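Local coordinates for protein sphingomyelinase C (Streptomyces griseocarneus, PDB 7CNE) that belongs to the endonuclease/exonuclease/phosphatase family and has the DNase I-like fold, in which two mixed beta sheets carry flanking helices, at residues Phe43-Val49 and Ala67-Tyr71; Ala121-Asp125 and Gln152-Cys158; Gly131-Val135 and Gln173-Leu178; Tyr224-Glu230 and Asp241-Asp247. All coordinates share one frame. Residues are numbered along the deposited sequence.

Interaction 1 (Phe43-Val49 and Ala67-Tyr71); sequences FQGNDVV and AADRY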
loop_
_atom_site.group_PDB
_atom_site.type_symbol
_atom_site.label_atom_id
_atom_site.label_comp_id
_atom_site.label_asym_id
_atom_site.label_seq_id
_atom_site.Cartn_x
_atom_site.Cartn_y
_atom_site.Cartn_z
ATOM N N PHE A 43 3.293 13.634 -0.158
ATOM C CA PHE A 43 4.386 12.861 -0.744
ATOM C C PHE A 43 5.756 13.324 -0.269
ATOM O O PHE A 43 6.714 12.544 -0.330
ATOM C CB PHE A 43 4.329 12.948 -2.280
ATOM C CG PHE A 43 5.019 11.802 -2.983
ATOM C CD1 PHE A 43 4.370 10.589 -3.160
ATOM C CD2 PHE A 43 6.314 11.944 -3.466
ATOM C CE1 PHE A 43 4.998 9.530 -3.811
ATOM C CE2 PHE A 43 6.955 10.896 -4.109
ATOM C CZ PHE A 43 6.295 9.679 -4.279
ATOM N N GLN A 44 5.870 14.562 0.211
ATOM C CA GLN A 44 7.161 15.127 0.586
ATOM C C GLN A 44 7.483 14.834 2.039
ATOM O O GLN A 44 6.594 14.749 2.887
ATOM C CB GLN A 44 7.195 16.645 0.380
ATOM C CG GLN A 44 6.337 17.145 -0.769
ATOM C CD GLN A 44 6.781 16.576 -2.104
ATOM O OE1 GLN A 44 7.972 16.339 -2.321
ATOM N NE2 GLN A 44 5.818 16.330 -3.000
ATOM N N GLY A 45 8.776 14.696 2.318
ATOM C CA GLY A 45 9.254 14.704 3.682
ATOM C C GLY A 45 9.149 13.382 4.399
ATOM O O GLY A 45 9.276 13.346 5.626
ATOM N N ASN A 46 8.917 12.294 3.679
ATOM C CA ASN A 46 8.870 10.989 4.311
ATOM C C ASN A 46 10.231 10.310 4.254
ATOM O O ASN A 46 11.121 10.697 3.498
ATOM C CB ASN A 46 7.807 10.117 3.641
ATOM C CG ASN A 46 6.453 10.772 3.662
ATOM O OD1 ASN A 46 5.881 10.985 4.730
ATOM N ND2 ASN A 46 5.941 11.123 2.490
ATOM N N ASP A 47 10.375 9.254 5.056
ATOM C CA ASP A 47 11.527 8.370 4.945
ATOM C C ASP A 47 11.258 7.179 4.027
ATOM O O ASP A 47 12.159 6.731 3.305
ATOM C CB ASP A 47 11.915 7.880 6.333
ATOM C CG ASP A 47 12.455 8.997 7.182
ATOM O OD1 ASP A 47 13.565 9.451 6.860
ATOM O OD2 ASP A 47 11.760 9.430 8.126
ATOM N N VAL A 48 10.045 6.647 4.065
ATOM C CA VAL A 48 9.652 5.487 3.265
ATOM C C VAL A 48 8.280 5.780 2.688
ATOM O O VAL A 48 7.428 6.364 3.369
ATOM C CB VAL A 48 9.629 4.189 4.108
ATOM C CG1 VAL A 48 9.238 2.980 3.259
ATOM C CG2 VAL A 48 10.984 3.958 4.797
ATOM N N VAL A 49 8.073 5.395 1.424
ATOM C CA VAL A 49 6.782 5.507 0.751
ATOM C C VAL A 49 6.420 4.128 0.213
ATOM O O VAL A 49 7.227 3.494 -0.479
ATOM C CB VAL A 49 6.801 6.551 -0.391
ATOM C CG1 VAL A 49 5.435 6.592 -1.112
ATOM C CG2 VAL A 49 7.164 7.944 0.146
ATOM N N ALA A 67 10.062 10.539 -8.209
ATOM C CA ALA A 67 10.376 10.400 -6.793
ATOM C C ALA A 67 11.852 10.130 -6.521
ATOM O O ALA A 67 12.254 10.151 -5.353
ATOM C CB ALA A 67 9.536 9.260 -6.194
ATOM N N ALA A 68 12.666 9.882 -7.557
ATOM C CA ALA A 68 13.997 9.317 -7.325
ATOM C C ALA A 68 14.926 10.289 -6.604
ATOM O O ALA A 68 15.830 9.852 -5.885
ATOM C CB ALA A 68 14.637 8.882 -8.643
ATOM N N ASP A 69 14.734 11.596 -6.795
ATOM C CA ASP A 69 15.571 12.573 -6.100
ATOM C C ASP A 69 15.378 12.494 -4.585
ATOM O O ASP A 69 16.354 12.475 -3.822
ATOM C CB ASP A 69 15.272 13.981 -6.634
ATOM C CG ASP A 69 13.802 14.421 -6.411
ATOM O OD1 ASP A 69 12.888 13.558 -6.301
ATOM O OD2 ASP A 69 13.556 15.652 -6.345
ATOM N N ARG A 70 14.126 12.434 -4.132
ATOM C CA ARG A 70 13.828 12.364 -2.704
ATOM C C ARG A 70 13.873 10.941 -2.154
ATOM O O ARG A 70 14.194 10.752 -0.977
ATOM C CB ARG A 70 12.447 12.979 -2.425
ATOM C CG ARG A 70 12.269 14.433 -2.916
ATOM C CD ARG A 70 10.797 14.735 -3.288
ATOM N NE ARG A 70 10.482 14.324 -4.663
ATOM C CZ ARG A 70 9.338 14.575 -5.306
ATOM N NH1 ARG A 70 8.357 15.249 -4.714
ATOM N NH2 ARG A 70 9.176 14.153 -6.556
ATOM N N TYR A 71 13.559 9.933 -2.973
ATOM C CA TYR A 71 13.534 8.528 -2.549
ATOM C C TYR A 71 14.345 7.707 -3.537
ATOM O O TYR A 71 13.782 7.034 -4.411
ATOM C CB TYR A 71 12.094 8.014 -2.457
ATOM C CG TYR A 71 11.233 8.919 -1.611
ATOM C CD1 TYR A 71 11.360 8.929 -0.233
ATOM C CD2 TYR A 71 10.330 9.799 -2.189
ATOM C CE1 TYR A 71 10.582 9.763 0.550
ATOM C CE2 TYR A 71 9.544 10.637 -1.412
ATOM C CZ TYR A 71 9.675 10.607 -0.041
ATOM O OH TYR A 71 8.904 11.431 0.749
#

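Interaction 2 (Ala121-Asp125 and Gln152-Cys158); sequences ACGAD and QSTDSGC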
loop_
_atom_site.group_PDB
_atom_site.type_symbol
_atom_site.label_atom_id
_atom_site.label_comp_id
_atom_site.label_asym_id
_atom_site.label_seq_id
_atom_site.Cartn_x
_atom_site.Cartn_y
_atom_site.Cartn_z
ATOM N N ALA A 121 -5.918 -16.114 -2.216
ATOM C CA ALA A 121 -6.633 -14.965 -2.764
ATOM C C ALA A 121 -7.876 -15.474 -3.480
ATOM O O ALA A 121 -7.953 -16.647 -3.850
ATOM C CB ALA A 121 -5.756 -14.152 -3.723
ATOM N N CYS A 122 -8.844 -14.576 -3.678
ATOM C CA CYS A 122 -10.105 -14.922 -4.322
ATOM C C CYS A 122 -10.526 -13.804 -5.267
ATOM O O CYS A 122 -9.984 -12.695 -5.241
ATOM C CB CYS A 122 -11.219 -15.201 -3.300
ATOM S SG CYS A 122 -11.618 -13.830 -2.164
ATOM N N GLY A 123 -11.520 -14.114 -6.102
ATOM C CA GLY A 123 -12.011 -13.146 -7.060
ATOM C C GLY A 123 -10.903 -12.690 -7.980
ATOM O O GLY A 123 -10.040 -13.475 -8.387
ATOM N N ALA A 124 -10.899 -11.387 -8.280
ATOM C CA ALA A 124 -9.928 -10.828 -9.215
ATOM C C ALA A 124 -8.507 -10.914 -8.686
ATOM O O ALA A 124 -7.561 -11.065 -9.471
ATOM C CB ALA A 124 -10.274 -9.369 -9.524
ATOM N N ASP A 125 -8.330 -10.807 -7.366
ATOM C CA ASP A 125 -6.990 -10.807 -6.790
ATOM C C ASP A 125 -6.238 -12.103 -7.096
ATOM O O ASP A 125 -5.008 -12.095 -7.235
ATOM C CB ASP A 125 -7.069 -10.609 -5.275
ATOM C CG ASP A 125 -7.773 -9.321 -4.880
ATOM O OD1 ASP A 125 -8.860 -9.016 -5.447
ATOM O OD2 ASP A 125 -7.247 -8.633 -3.974
ATOM N N GLN A 152 -6.070 -8.645 0.138
ATOM C CA GLN A 152 -7.234 -9.078 -0.633
ATOM C C GLN A 152 -8.394 -8.084 -0.555
ATOM O O GLN A 152 -8.820 -7.686 0.530
ATOM C CB GLN A 152 -7.688 -10.448 -0.120
ATOM C CG GLN A 152 -9.051 -10.916 -0.654
ATOM C CD GLN A 152 -8.972 -11.324 -2.101
ATOM O OE1 GLN A 152 -8.094 -12.088 -2.475
ATOM N NE2 GLN A 152 -9.885 -10.808 -2.931
ATOM N N SER A 153 -8.928 -7.708 -1.713
ATOM C CA SER A 153 -10.070 -6.807 -1.745
ATOM C C SER A 153 -11.372 -7.580 -1.544
ATOM O O SER A 153 -11.439 -8.800 -1.715
ATOM C CB SER A 153 -10.121 -6.036 -3.069
ATOM O OG SER A 153 -10.356 -6.922 -4.155
ATOM N N THR A 154 -12.418 -6.854 -1.156
ATOM C CA THR A 154 -13.739 -7.458 -0.963
ATOM C C THR A 154 -14.442 -7.492 -2.320
ATOM O O THR A 154 -15.263 -6.639 -2.665
ATOM C CB THR A 154 -14.518 -6.693 0.102
ATOM O OG1 THR A 154 -13.789 -6.769 1.336
ATOM C CG2 THR A 154 -15.904 -7.308 0.321
ATOM N N ASP A 155 -14.106 -8.523 -3.096
ATOM C CA ASP A 155 -14.347 -8.568 -4.532
ATOM C C ASP A 155 -15.596 -9.362 -4.890
ATOM O O ASP A 155 -15.983 -10.308 -4.199
ATOM C CB ASP A 155 -13.149 -9.181 -5.262
ATOM C CG ASP A 155 -13.333 -9.176 -6.764
ATOM O OD1 ASP A 155 -13.278 -8.075 -7.342
ATOM O OD2 ASP A 155 -13.565 -10.255 -7.361
ATOM N N SER A 156 -16.195 -8.972 -6.019
ATOM C CA SER A 156 -17.408 -9.597 -6.531
ATOM C C SER A 156 -17.238 -11.094 -6.753
ATOM O O SER A 156 -18.194 -11.862 -6.575
ATOM C CB SER A 156 -17.798 -8.918 -7.846
ATOM O OG SER A 156 -19.199 -8.937 -8.027
ATOM N N GLY A 157 -16.046 -11.523 -7.163
ATOM C CA GLY A 157 -15.752 -12.910 -7.451
ATOM C C GLY A 157 -15.472 -13.764 -6.244
ATOM O O GLY A 157 -15.315 -14.982 -6.379
ATOM N N CYS A 158 -15.397 -13.165 -5.059
ATOM C CA CYS A 158 -15.228 -13.923 -3.831
ATOM C C CYS A 158 -16.591 -14.366 -3.319
ATOM O O CYS A 158 -17.567 -13.620 -3.404
ATOM C CB CYS A 158 -14.517 -13.087 -2.767
ATOM S SG CYS A 158 -12.837 -12.555 -3.215
#

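Interaction 3 (Gly131-Val135 and Gln173-Leu178); sequences GFAYV and QIDAFL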
loop_
_atom_site.group_PDB
_atom_site.type_symbol
_atom_site.label_atom_id
_atom_site.label_comp_id
_atom_site.label_asym_id
_atom_site.label_seq_id
_atom_site.Cartn_x
_atom_site.Cartn_y
_atom_site.Cartn_z
ATOM N N GLY A 131 0.744 -9.456 -3.889
ATOM C CA GLY A 131 1.695 -9.977 -2.933
ATOM C C GLY A 131 2.285 -8.902 -2.053
ATOM O O GLY A 131 1.646 -7.868 -1.828
ATOM N N PHE A 132 3.493 -9.124 -1.541
ATOM C CA PHE A 132 4.137 -8.112 -0.721
ATOM C C PHE A 132 5.611 -7.992 -1.079
ATOM O O PHE A 132 6.227 -8.920 -1.615
ATOM C CB PHE A 132 3.958 -8.378 0.796
ATOM C CG PHE A 132 4.464 -9.718 1.285
ATOM C CD1 PHE A 132 3.633 -10.833 1.292
ATOM C CD2 PHE A 132 5.741 -9.847 1.806
ATOM C CE1 PHE A 132 4.083 -12.052 1.773
ATOM C CE2 PHE A 132 6.192 -11.078 2.297
ATOM C CZ PHE A 132 5.353 -12.174 2.277
ATOM N N ALA A 133 6.148 -6.805 -0.823
ATOM C CA ALA A 133 7.570 -6.538 -0.937
ATOM C C ALA A 133 8.169 -6.502 0.459
ATOM O O ALA A 133 7.563 -5.960 1.384
ATOM C CB ALA A 133 7.829 -5.205 -1.644
ATOM N N TYR A 134 9.361 -7.072 0.603
ATOM C CA TYR A 134 10.108 -7.047 1.856
ATOM C C TYR A 134 11.402 -6.295 1.618
ATOM O O TYR A 134 12.196 -6.699 0.766
ATOM C CB TYR A 134 10.413 -8.462 2.343
ATOM C CG TYR A 134 11.361 -8.540 3.518
ATOM C CD1 TYR A 134 10.963 -8.111 4.781
ATOM C CD2 TYR A 134 12.635 -9.088 3.379
ATOM C CE1 TYR A 134 11.804 -8.202 5.867
ATOM C CE2 TYR A 134 13.499 -9.169 4.469
ATOM C CZ TYR A 134 13.071 -8.726 5.706
ATOM O OH TYR A 134 13.900 -8.818 6.801
ATOM N N VAL A 135 11.626 -5.213 2.364
ATOM C CA VAL A 135 12.857 -4.447 2.228
ATOM C C VAL A 135 13.528 -4.320 3.585
ATOM O O VAL A 135 12.861 -4.159 4.613
ATOM C CB VAL A 135 12.634 -3.052 1.599
ATOM C CG1 VAL A 135 11.975 -3.200 0.263
ATOM C CG2 VAL A 135 11.826 -2.145 2.509
ATOM N N GLN A 173 0.544 -15.364 6.267
ATOM C CA GLN A 173 1.675 -15.665 5.395
ATOM C C GLN A 173 2.803 -14.659 5.598
ATOM O O GLN A 173 3.985 -15.027 5.605
ATOM C CB GLN A 173 1.234 -15.684 3.927
ATOM C CG GLN A 173 2.376 -16.114 2.978
ATOM C CD GLN A 173 2.037 -15.988 1.490
ATOM O OE1 GLN A 173 0.882 -15.797 1.110
ATOM N NE2 GLN A 173 3.054 -16.110 0.646
ATOM N N ILE A 174 2.450 -13.379 5.752
ATOM C CA ILE A 174 3.439 -12.343 6.038
ATOM C C ILE A 174 4.100 -12.616 7.383
ATOM O O ILE A 174 5.329 -12.570 7.516
ATOM C CB ILE A 174 2.774 -10.955 6.004
ATOM C CG1 ILE A 174 2.416 -10.566 4.567
ATOM C CG2 ILE A 174 3.670 -9.876 6.677
ATOM C CD1 ILE A 174 1.425 -9.436 4.484
ATOM N N ASP A 175 3.285 -12.914 8.398
ATOM C CA ASP A 175 3.808 -13.258 9.719
ATOM C C ASP A 175 4.778 -14.434 9.645
ATOM O O ASP A 175 5.860 -14.405 10.249
ATOM C CB ASP A 175 2.643 -13.564 10.668
ATOM C CG ASP A 175 3.102 -14.129 12.008
ATOM O OD1 ASP A 175 3.904 -13.470 12.710
ATOM O OD2 ASP A 175 2.655 -15.246 12.348
ATOM N N ALA A 176 4.411 -15.480 8.902
ATOM C CA ALA A 176 5.283 -16.648 8.822
ATOM C C ALA A 176 6.575 -16.313 8.089
ATOM O O ALA A 176 7.662 -16.757 8.487
ATOM C CB ALA A 176 4.543 -17.806 8.148
ATOM N N PHE A 177 6.477 -15.508 7.029
ATOM C CA PHE A 177 7.668 -15.048 6.318
ATOM C C PHE A 177 8.606 -14.284 7.252
ATOM O O PHE A 177 9.822 -14.519 7.266
ATOM C CB PHE A 177 7.242 -14.177 5.124
ATOM C CG PHE A 177 8.395 -13.514 4.403
ATOM C CD1 PHE A 177 8.988 -14.127 3.316
ATOM C CD2 PHE A 177 8.873 -12.276 4.813
ATOM C CE1 PHE A 177 10.052 -13.529 2.649
ATOM C CE2 PHE A 177 9.945 -11.665 4.156
ATOM C CZ PHE A 177 10.531 -12.288 3.072
ATOM N N LEU A 178 8.058 -13.356 8.041
ATOM C CA LEU A 178 8.914 -12.539 8.895
ATOM C C LEU A 178 9.536 -13.373 10.009
ATOM O O LEU A 178 10.695 -13.159 10.379
ATOM C CB LEU A 178 8.109 -11.378 9.473
ATOM C CG LEU A 178 7.727 -10.346 8.409
ATOM C CD1 LEU A 178 6.713 -9.375 8.983
ATOM C CD2 LEU A 178 8.970 -9.593 7.900
#

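Interaction 4 (Tyr224-Glu230 and Asp241-Asp247); sequences YSFDTKE and DPREDLD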
loop_
_atom_site.group_PDB
_atom_site.type_symbol
_atom_site.label_atom_id
_atom_site.label_comp_id
_atom_site.label_asym_id
_atom_site.label_seq_id
_atom_site.Cartn_x
_atom_site.Cartn_y
_atom_site.Cartn_z
ATOM N N TYR A 224 -11.805 8.215 7.847
ATOM C CA TYR A 224 -11.959 7.195 6.807
ATOM C C TYR A 224 -10.931 7.399 5.702
ATOM O O TYR A 224 -11.049 8.342 4.915
ATOM C CB TYR A 224 -13.365 7.228 6.204
ATOM C CG TYR A 224 -14.482 7.185 7.219
ATOM C CD1 TYR A 224 -14.798 6.006 7.892
ATOM C CD2 TYR A 224 -15.232 8.323 7.497
ATOM C CE1 TYR A 224 -15.827 5.967 8.823
ATOM C CE2 TYR A 224 -16.258 8.295 8.421
ATOM C CZ TYR A 224 -16.552 7.115 9.078
ATOM O OH TYR A 224 -17.575 7.100 9.996
ATOM N N SER A 225 -9.962 6.485 5.595
ATOM C CA SER A 225 -9.022 6.580 4.485
ATOM C C SER A 225 -9.633 6.136 3.158
ATOM O O SER A 225 -9.021 6.368 2.110
ATOM C CB SER A 225 -7.755 5.769 4.787
ATOM O OG SER A 225 -7.987 4.385 4.625
ATOM N N PHE A 226 -10.819 5.497 3.164
ATOM C CA PHE A 226 -11.567 5.216 1.931
ATOM C C PHE A 226 -12.976 5.793 2.091
ATOM O O PHE A 226 -13.932 5.077 2.413
ATOM C CB PHE A 226 -11.598 3.729 1.601
ATOM C CG PHE A 226 -12.137 3.444 0.230
ATOM C CD1 PHE A 226 -11.430 3.839 -0.896
ATOM C CD2 PHE A 226 -13.361 2.811 0.065
ATOM C CE1 PHE A 226 -11.922 3.598 -2.167
ATOM C CE2 PHE A 226 -13.859 2.567 -1.206
ATOM C CZ PHE A 226 -13.139 2.962 -2.318
ATOM N N ASP A 227 -13.100 7.099 1.843
ATOM C CA ASP A 227 -14.316 7.853 2.158
ATOM C C ASP A 227 -15.184 7.932 0.907
ATOM O O ASP A 227 -15.011 8.820 0.067
ATOM C CB ASP A 227 -13.967 9.242 2.689
ATOM C CG ASP A 227 -15.146 9.912 3.389
ATOM O OD1 ASP A 227 -16.295 9.700 2.952
ATOM O OD2 ASP A 227 -14.919 10.646 4.378
ATOM N N THR A 228 -16.135 7.002 0.796
ATOM C CA THR A 228 -17.080 6.973 -0.312
ATOM C C THR A 228 -18.034 8.169 -0.336
ATOM O O THR A 228 -18.836 8.281 -1.270
ATOM C CB THR A 228 -17.884 5.676 -0.241
ATOM O OG1 THR A 228 -18.485 5.579 1.055
ATOM C CG2 THR A 228 -16.953 4.487 -0.433
ATOM N N LYS A 229 -17.985 9.055 0.654
ATOM C CA LYS A 229 -18.804 10.263 0.612
ATOM C C LYS A 229 -17.996 11.504 0.240
ATOM O O LYS A 229 -18.346 12.201 -0.720
ATOM C CB LYS A 229 -19.511 10.467 1.957
ATOM C CG LYS A 229 -20.307 11.766 2.045
ATOM C CD LYS A 229 -20.756 12.054 3.475
ATOM C CE LYS A 229 -21.894 13.070 3.509
ATOM N NZ LYS A 229 -21.593 14.264 2.665
ATOM N N GLU A 230 -16.886 11.766 0.947
ATOM C CA GLU A 230 -16.107 12.991 0.774
ATOM C C GLU A 230 -15.001 12.894 -0.271
ATOM O O GLU A 230 -14.517 13.932 -0.733
ATOM C CB GLU A 230 -15.478 13.407 2.107
ATOM C CG GLU A 230 -16.496 13.789 3.175
ATOM C CD GLU A 230 -15.858 14.312 4.455
ATOM O OE1 GLU A 230 -14.820 15.014 4.389
ATOM O OE2 GLU A 230 -16.400 14.018 5.544
ATOM N N ASP A 241 -21.817 2.592 -1.170
ATOM C CA ASP A 241 -21.122 1.751 -0.209
ATOM C C ASP A 241 -20.666 2.557 1.004
ATOM O O ASP A 241 -20.446 3.773 0.913
ATOM C CB ASP A 241 -19.921 1.070 -0.874
ATOM C CG ASP A 241 -20.349 0.026 -1.894
ATOM O OD1 ASP A 241 -20.842 -1.040 -1.472
ATOM O OD2 ASP A 241 -20.218 0.279 -3.113
ATOM N N PRO A 242 -20.532 1.913 2.160
ATOM C CA PRO A 242 -20.195 2.663 3.374
ATOM C C PRO A 242 -18.767 3.173 3.328
ATOM O O PRO A 242 -17.906 2.626 2.635
ATOM C CB PRO A 242 -20.377 1.630 4.492
ATOM C CG PRO A 242 -20.081 0.324 3.827
ATOM C CD PRO A 242 -20.591 0.460 2.408
ATOM N N ARG A 243 -18.528 4.244 4.071
ATOM C CA ARG A 243 -17.173 4.737 4.255
ATOM C C ARG A 243 -16.402 3.778 5.154
ATOM O O ARG A 243 -16.931 3.293 6.155
ATOM C CB ARG A 243 -17.217 6.139 4.867
ATOM C CG ARG A 243 -18.308 7.006 4.243
ATOM C CD ARG A 243 -18.764 8.088 5.186
ATOM N NE ARG A 243 -17.769 9.138 5.307
ATOM C CZ ARG A 243 -18.029 10.362 5.751
ATOM N NH1 ARG A 243 -19.267 10.680 6.119
ATOM N NH2 ARG A 243 -17.050 11.258 5.839
ATOM N N GLU A 244 -15.152 3.472 4.784
ATOM C CA GLU A 244 -14.311 2.637 5.633
ATOM C C GLU A 244 -12.891 3.192 5.679
ATOM O O GLU A 244 -12.573 4.234 5.097
ATOM C CB GLU A 244 -14.327 1.157 5.210
ATOM C CG GLU A 244 -15.650 0.674 4.635
ATOM C CD GLU A 244 -15.690 -0.823 4.346
ATOM O OE1 GLU A 244 -14.647 -1.423 4.029
ATOM O OE2 GLU A 244 -16.793 -1.399 4.460
ATOM N N ASP A 245 -12.039 2.485 6.410
ATOM C CA ASP A 245 -10.772 3.032 6.890
ATOM C C ASP A 245 -9.755 1.899 6.832
ATOM O O ASP A 245 -9.677 1.092 7.765
ATOM C CB ASP A 245 -10.944 3.570 8.307
ATOM C CG ASP A 245 -9.763 4.352 8.780
ATOM O OD1 ASP A 245 -9.113 5.015 7.938
ATOM O OD2 ASP A 245 -9.475 4.293 9.998
ATOM N N LEU A 246 -8.959 1.864 5.751
ATOM C CA LEU A 246 -8.330 0.632 5.291
ATOM C C LEU A 246 -6.805 0.606 5.297
ATOM O O LEU A 246 -6.234 -0.464 5.040
ATOM C CB LEU A 246 -8.799 0.313 3.857
ATOM C CG LEU A 246 -10.312 0.275 3.623
ATOM C CD1 LEU A 246 -10.642 -0.002 2.146
ATOM C CD2 LEU A 246 -10.894 -0.783 4.524
ATOM N N ASP A 247 -6.129 1.723 5.568
ATOM C CA ASP A 247 -4.707 1.882 5.265
ATOM C C ASP A 247 -3.912 2.102 6.551
ATOM O O ASP A 247 -4.311 2.905 7.398
ATOM C CB ASP A 247 -4.522 3.050 4.283
ATOM C CG ASP A 247 -5.310 2.848 2.977
ATOM O OD1 ASP A 247 -4.890 2.005 2.153
ATOM O OD2 ASP A 247 -6.353 3.521 2.770
#

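Interaction 1 (Phe43-Val49 and Ala67-Tyr71)
Hydrogen bonds tie the approach to strand 48-54 to the loop that follows helix 57-66, and most of them converge on one phenol. Y71 OH donates to the backbone oxygen F43 O at 2.7 Å and accepts from N46 N at 3.1 Å (N-H...O 147°), so the hydroxyl is engaged both as donor and as acceptor. A second link joins R70 NH1 to Q44 OE1 at 2.7 Å (155°). R70 NH1 also reaches the carbonyl of A38, while R70 NE forms a salt bridge within its own segment with D69 OD1 at 3.0 Å.

A second set of contacts is aromatic and apolar. The edge of the Y71 ring points at the face of F43 in an offset edge-to-face pair, with centroids 5.6 Å apart and planes at 89°. V49 CG2 sits over a face of the same Y71 ring, 3.9 Å from its centroid and 19° off the normal, a CH-pi contact. F43 CE2 also meets A67 CB at 3.7 Å. L105 of strand 103-106 touches F43, A67 and Y71.

The chemistry thus splits by position: the ring packs against F43 and against V49 and L105 of neighbouring strands, whereas its hydroxyl satisfies backbone groups around G45, whose positive phi (83°) suits glycine. Y71 thereby fixes the loop after helix 57-66 against the start of strand 48-54, next to strand 103-106 in the seven-stranded sheet.

Interaction 2 (Ala121-Asp125 and Gln152-Cys158)
Nearly every bond here pairs a side chain with a backbone group, and the Q152 amide is the busiest. Q152 OE1 accepts from C122 N at 2.9 Å (164°), and Q152 NE2 donates to C122 O at 3.0 Å (142°) and to S153 O at 2.8 Å, so one glutamine satisfies both polar groups of the C122 backbone. The D125 carboxylate holds S153: D125 OD1 accepts from S153 OG at 2.9 Å and OD2 from S153 N at 3.0 Å. D155 OD2 receives A124 N at 3.0 Å and, forming an Asx turn, G157 N at 2.8 Å. G123 (phi 59°) has no space for a CB, which would fall 2.2 Å from D155 OD2. The disulfide from C122 SG to C158 SG measures 2.1 Å with chi3 94°. Q170 and R167 of helix 162-180 anchor the Q152 backbone. The arrangement is a disulfide-tethered pair of connecting loops in the DNase I-like fold, one between strands 110-117 and 131-139, the other between strand 142-150 and helix 162-180.

Interaction 3 (Gly131-Val135 and Gln173-Leu178)
F177 lies between two aromatic rings of the strand, and both meetings are edge-to-face. The edge of F132 points at the F177 face, with centroids 5.3 Å apart and planes at 77°; the edge of F177 in turn points at the face of Y134, at 5.2 Å and 72°, where F177 CE2 comes within 3.5 Å of Y134 CG. The three rings form an aromatic cluster in which F177 offers its face to one neighbour and its edge to the next.

Aliphatic groups flank the cluster. I174 CG1 rests over a face of F132, 3.8 Å from the centroid and 23° off the normal, a CH-pi contact, and L178 CD2 meets Y134 CE1 at 3.8 Å. The axes of strand 131-135 and helix 173-178 approach to 10.7 Å at closest, with their directions 27° apart, so F132 and Y134 follow the helix past I174, F177 and L178. V116 of strand 110-117 and V147 of strand 142-150 also touch F132.

No hydrogen bond crosses between the segments; the polar ends turn to other partners, Y134 OH to H145 and Q173 OE1 to N119. Between these two segments the contact therefore rests on ring geometry and apolar burial.

Interaction 4 (Tyr224-Glu230 and Asp241-Asp247)
R243 shows most clearly how side-chain conformation shapes this contact. With chi1 m, chi2 t and chi3 p, the R243 guanidinium passes between Y224 CE2 over one face and K229 CB over the other, while R243 NH2 makes salt bridges to D227 OD2 at 2.7 Å and E230 OE2 at 2.9 Å, the latter weak as a hydrogen bond (128°). E230 OE1 hydrogen-bonds Q267. R243 CB lies over the Y224 ring, 3.8 Å from its centroid, a CH-pi contact. D227, chi1 t, uses OD1 for K229 N and E230 N, both at 2.9 Å, as an Asx turn and Asx motif; its OD2 also bonds H222.

S225 adopts p, which lets OG accept from L246 N at 2.9 Å and donate to D247 OD2 at 2.6 Å; T228, likewise p, donates from OG1 to D241 O at 2.7 Å. F226 starts toward the opposite segment, but its t rotamer carries the ring away, where it meets H290. The backbones join in a single antiparallel bridge, F226 N to E244 O at 2.9 Å and E244 N to F226 O at 3.1 Å.

The two loops bracket helix 232-237. The first follows strand 218-221, outermost in the seven-stranded sheet, and the second leads into strand 247-251, outermost in the six-stranded one, while S225 and D247 both touch V293 of strand 293-297.

In the fold
Interactions 2 and 3 alternate along the chain and share helix 162-180: the loops of interaction 2 lie beside its earlier turns, and interaction 3 seats a later part on the six-stranded sheet, with centres 20 Å apart. Interaction 1, on the seven-stranded sheet, lies across the chain's centre from interaction 2, 31 Å between centres. Of the other three, interaction 2 is nearest to interaction 4, about 6 Å between closest atoms; interactions 1 and 3 are equally close. A bound succinic acid lies about 4 Å from the S153 side chain, and one about 4 Å from that of F226. A bound 4-(2-hydroxyethyl)-1-piperazine ethanesulfonic acid lies about 3 Å from the A121 side chain. Both compounds probably come from the crystallisation liquor.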